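Local coordinates for CocE/NonD family hydrolase (Staphylococcus aureus, PDB 3IB3), which probably hydrolyses ester, amide or peptide bonds as an alpha/beta-hydrolase related to cocaine esterase and X-Pro dipeptidyl-peptidases, its exact substrate being unknown, at residues Arg458-Glu463 and Glu479-Leu484. Numbering follows the deposited sequence.
Sequences RVSHRE and ETELKL
R462 reaches across to the extended chain 479-484, its NH1 donating to L482 O over 2.7 Å in a nearly straight bond (168°) that meets a carbonyl lone pair. The same NH1 turns its second hydrogen back to V459 O at 3.2 Å. With CG between backbone N and carbonyl carbon (chi1 71°) and the chain then extended, the side chain curls back so that the guanidinium edge meets its own turn; L482 CD1 lies over one face. Arginine suits the place because several N-H groups in one plane can serve several carbonyls: NH2 probably continues through a water to K483 O. V459 O also takes R462 N from the opposite face.

S460 O, not used by the turn's i to i+3 bonds, accepts L482 N at 2.7 Å and probably a water that also accepts from E463 N, while S460 OG bonds to D422, which also pairs with K483. H461 NE2 gives its proton to E481 OE2 at 2.8 Å, on the anti lone pair, with ring and carboxylate planes 80° apart. Histidine fits by having two ring nitrogens, ND1 being engaged by H478; glutamate supplies the acceptor. On the side of strand 490-503, apolar V459 CG1 and L484 CD1 meet at 4.0 Å, both residues packing against V490.

Two parts of the connection between strands 447-458 and 490-503 are thus tied by two backbone-carbonyl bonds and one histidine-carboxylate bond, without strand pairing.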
ATOM      1  N   ARG A 458      10.383  17.329  -0.980  1.00  8.52           N
ATOM      2  CA  ARG A 458      11.221  18.280  -1.683  1.00  9.40           C
ATOM      3  C   ARG A 458      10.647  19.683  -1.447  1.00  9.64           C
ATOM      4  O   ARG A 458       9.515  19.954  -1.836  1.00 10.06           O
ATOM      5  CB  ARG A 458      11.255  17.955  -3.160  1.00  9.55           C
ATOM      6  CG  ARG A 458      12.130  18.916  -3.971  1.00 11.14           C
ATOM      7  CD  ARG A 458      12.552  18.221  -5.255  1.00 11.07           C
ATOM      8  NE  ARG A 458      13.580  17.221  -5.002  1.00 11.36           N
ATOM      9  CZ  ARG A 458      14.125  16.460  -5.938  1.00 11.72           C
ATOM     10  NH1 ARG A 458      13.735  16.585  -7.196  1.00 12.97           N
ATOM     11  NH2 ARG A 458      15.066  15.590  -5.618  1.00 12.50           N
ATOM     12  N   VAL A 459      11.425  20.575  -0.819  1.00  8.77           N
ATOM     13  CA  VAL A 459      10.904  21.863  -0.353  1.00  9.01           C
ATOM     14  C   VAL A 459      10.410  22.797  -1.450  1.00  9.46           C
ATOM     15  O   VAL A 459       9.424  23.522  -1.252  1.00  9.79           O
ATOM     16  CB  VAL A 459      11.919  22.564   0.548  1.00  9.39           C
ATOM     17  CG1 VAL A 459      11.486  23.972   0.907  1.00  9.74           C
ATOM     18  CG2 VAL A 459      12.116  21.717   1.812  1.00  4.59           C
ATOM     19  N   SER A 460      11.000  22.741  -2.637  1.00  9.49           N
ATOM     20  CA  SER A 460      10.426  23.526  -3.739  1.00  9.16           C
ATOM     21  C   SER A 460       8.996  23.070  -4.073  1.00  9.31           C
ATOM     22  O   SER A 460       8.249  23.846  -4.703  1.00  7.75           O
ATOM     23  CB  SER A 460      11.294  23.522  -5.005  1.00 10.22           C
ATOM     24  OG  SER A 460      11.391  22.243  -5.598  1.00  9.97           O
ATOM     25  N   HIS A 461       8.634  21.844  -3.641  1.00  8.82           N
ATOM     26  CA  HIS A 461       7.256  21.310  -3.795  1.00  9.71           C
ATOM     27  C   HIS A 461       6.326  21.525  -2.593  1.00  9.69           C
ATOM     28  O   HIS A 461       5.254  20.839  -2.464  1.00  9.90           O
ATOM     29  CB  HIS A 461       7.281  19.799  -4.101  1.00  9.13           C
ATOM     30  CG  HIS A 461       7.928  19.463  -5.403  1.00  8.87           C
ATOM     31  ND1 HIS A 461       7.296  18.725  -6.375  1.00 12.78           N
ATOM     32  CD2 HIS A 461       9.138  19.790  -5.911  1.00 10.69           C
ATOM     33  CE1 HIS A 461       8.097  18.597  -7.418  1.00  9.83           C
ATOM     34  NE2 HIS A 461       9.219  19.231  -7.161  1.00  8.11           N
ATOM     35  N   ARG A 462       6.699  22.463  -1.733  1.00  8.84           N
ATOM     36  CA  ARG A 462       5.922  22.745  -0.539  1.00  8.61           C
ATOM     37  C   ARG A 462       4.513  23.317  -0.745  1.00  9.33           C
ATOM     38  O   ARG A 462       3.819  23.482   0.240  1.00 10.42           O
ATOM     39  CB  ARG A 462       6.697  23.696   0.372  1.00  8.43           C
ATOM     40  CG  ARG A 462       6.813  25.177  -0.156  1.00  6.90           C
ATOM     41  CD  ARG A 462       7.836  25.933   0.654  1.00  5.09           C
ATOM     42  NE  ARG A 462       8.066  27.297   0.163  1.00  6.02           N
ATOM     43  CZ  ARG A 462       8.814  27.613  -0.889  1.00  6.71           C
ATOM     44  NH1 ARG A 462       9.397  26.678  -1.637  1.00 11.22           N
ATOM     45  NH2 ARG A 462       8.974  28.864  -1.199  1.00 10.67           N
ATOM     46  N   GLU A 463       4.087  23.665  -1.965  1.00 10.75           N
ATOM     47  CA  GLU A 463       2.795  24.394  -2.099  1.00 11.72           C
ATOM     48  C   GLU A 463       1.628  23.480  -1.681  1.00 11.34           C
ATOM     49  O   GLU A 463       1.478  22.353  -2.170  1.00 11.46           O
ATOM     50  CB  GLU A 463       2.535  24.984  -3.483  1.00 12.05           C
ATOM     51  CG  GLU A 463       1.389  26.032  -3.416  1.00 15.20           C
ATOM     52  CD  GLU A 463       0.794  26.476  -4.756  1.00 18.10           C
ATOM     53  OE1 GLU A 463       1.407  26.279  -5.832  1.00 20.98           O
ATOM     54  OE2 GLU A 463      -0.328  27.041  -4.730  1.00 20.27           O
ATOM     55  N   GLU A 479       2.656  21.159  -8.590  1.00 10.01           N
ATOM     56  CA  GLU A 479       2.510  21.756  -9.882  1.00 10.11           C
ATOM     57  C   GLU A 479       3.459  22.904 -10.162  1.00 11.11           C
ATOM     58  O   GLU A 479       3.639  23.224 -11.345  1.00 11.76           O
ATOM     59  CB  GLU A 479       1.079  22.236 -10.049  1.00 10.81           C
ATOM     60  CG  GLU A 479       0.092  21.146 -10.167  1.00 11.45           C
ATOM     61  CD  GLU A 479      -1.276  21.666 -10.509  1.00 11.79           C
ATOM     62  OE1 GLU A 479      -1.671  22.744  -9.951  1.00 10.17           O
ATOM     63  OE2 GLU A 479      -1.952  20.999 -11.341  1.00 14.10           O
ATOM     64  N   THR A 480       4.004  23.545  -9.114  1.00 10.46           N
ATOM     65  CA  THR A 480       4.990  24.644  -9.243  1.00 11.10           C
ATOM     66  C   THR A 480       6.196  24.343  -8.308  1.00 11.50           C
ATOM     67  O   THR A 480       6.012  24.076  -7.111  1.00 11.56           O
ATOM     68  CB  THR A 480       4.408  26.016  -8.812  1.00 10.95           C
ATOM     69  OG1 THR A 480       3.209  26.308  -9.545  1.00 11.04           O
ATOM     70  CG2 THR A 480       5.435  27.170  -9.051  1.00 10.15           C
ATOM     71  N   GLU A 481       7.405  24.316  -8.856  1.00 10.90           N
ATOM     72  CA  GLU A 481       8.597  24.288  -8.032  1.00 11.58           C
ATOM     73  C   GLU A 481       8.906  25.718  -7.615  1.00 11.57           C
ATOM     74  O   GLU A 481       9.214  26.556  -8.464  1.00 11.95           O
ATOM     75  CB  GLU A 481       9.792  23.711  -8.771  1.00 11.44           C
ATOM     76  CG  GLU A 481       9.594  22.302  -9.232  1.00 16.25           C
ATOM     77  CD  GLU A 481      10.906  21.528  -9.496  1.00 20.46           C
ATOM     78  OE1 GLU A 481      11.819  22.071 -10.162  1.00 23.66           O
ATOM     79  OE2 GLU A 481      11.000  20.352  -9.051  1.00 23.32           O
ATOM     80  N   LEU A 482       8.799  25.989  -6.316  1.00 11.34           N
ATOM     81  CA  LEU A 482       9.121  27.282  -5.728  1.00 11.61           C
ATOM     82  C   LEU A 482      10.547  27.262  -5.138  1.00 12.24           C
ATOM     83  O   LEU A 482      10.781  27.108  -3.899  1.00 12.21           O
ATOM     84  CB  LEU A 482       8.072  27.685  -4.673  1.00 11.79           C
ATOM     85  CG  LEU A 482       6.592  27.674  -5.073  1.00  9.45           C
ATOM     86  CD1 LEU A 482       5.716  27.846  -3.830  1.00 10.77           C
ATOM     87  CD2 LEU A 482       6.309  28.747  -6.102  1.00  9.03           C
ATOM     88  N   LYS A 483      11.503  27.418  -6.046  1.00 12.86           N
ATOM     89  CA  LYS A 483      12.911  27.292  -5.721  1.00 13.78           C
ATOM     90  C   LYS A 483      13.340  28.365  -4.720  1.00 14.06           C
ATOM     91  O   LYS A 483      12.668  29.381  -4.562  1.00 14.48           O
ATOM     92  CB  LYS A 483      13.736  27.393  -6.986  1.00 14.06           C
ATOM     93  CG  LYS A 483      13.665  26.169  -7.852  1.00 14.99           C
ATOM     94  CD  LYS A 483      14.546  25.042  -7.302  1.00 17.42           C
ATOM     95  CE  LYS A 483      14.440  23.796  -8.185  1.00 18.46           C
ATOM     96  NZ  LYS A 483      15.045  22.582  -7.554  1.00 19.63           N
ATOM     97  N   LEU A 484      14.464  28.117  -4.049  1.00 14.76           N
ATOM     98  CA  LEU A 484      14.880  28.892  -2.893  1.00 15.19           C
ATOM     99  C   LEU A 484      16.069  29.805  -3.204  1.00 16.22           C
ATOM    100  O   LEU A 484      17.088  29.366  -3.743  1.00 16.05           O
ATOM    101  CB  LEU A 484      15.261  27.960  -1.719  1.00 14.67           C
ATOM    102  CG  LEU A 484      14.165  27.035  -1.193  1.00 13.45           C
ATOM    103  CD1 LEU A 484      14.743  26.080  -0.134  1.00  7.43           C
ATOM    104  CD2 LEU A 484      13.008  27.792  -0.592  1.00 12.96           C
TER
HETATM  105  O   HOH W   1       5.603  24.142  -4.698  1.00 11.79           O
HETATM  106  O   HOH W   2      10.911  30.197  -2.586  1.00  8.12           O
HETATM  107  O   HOH W   3       3.257  23.530  -6.266  1.00 24.23           O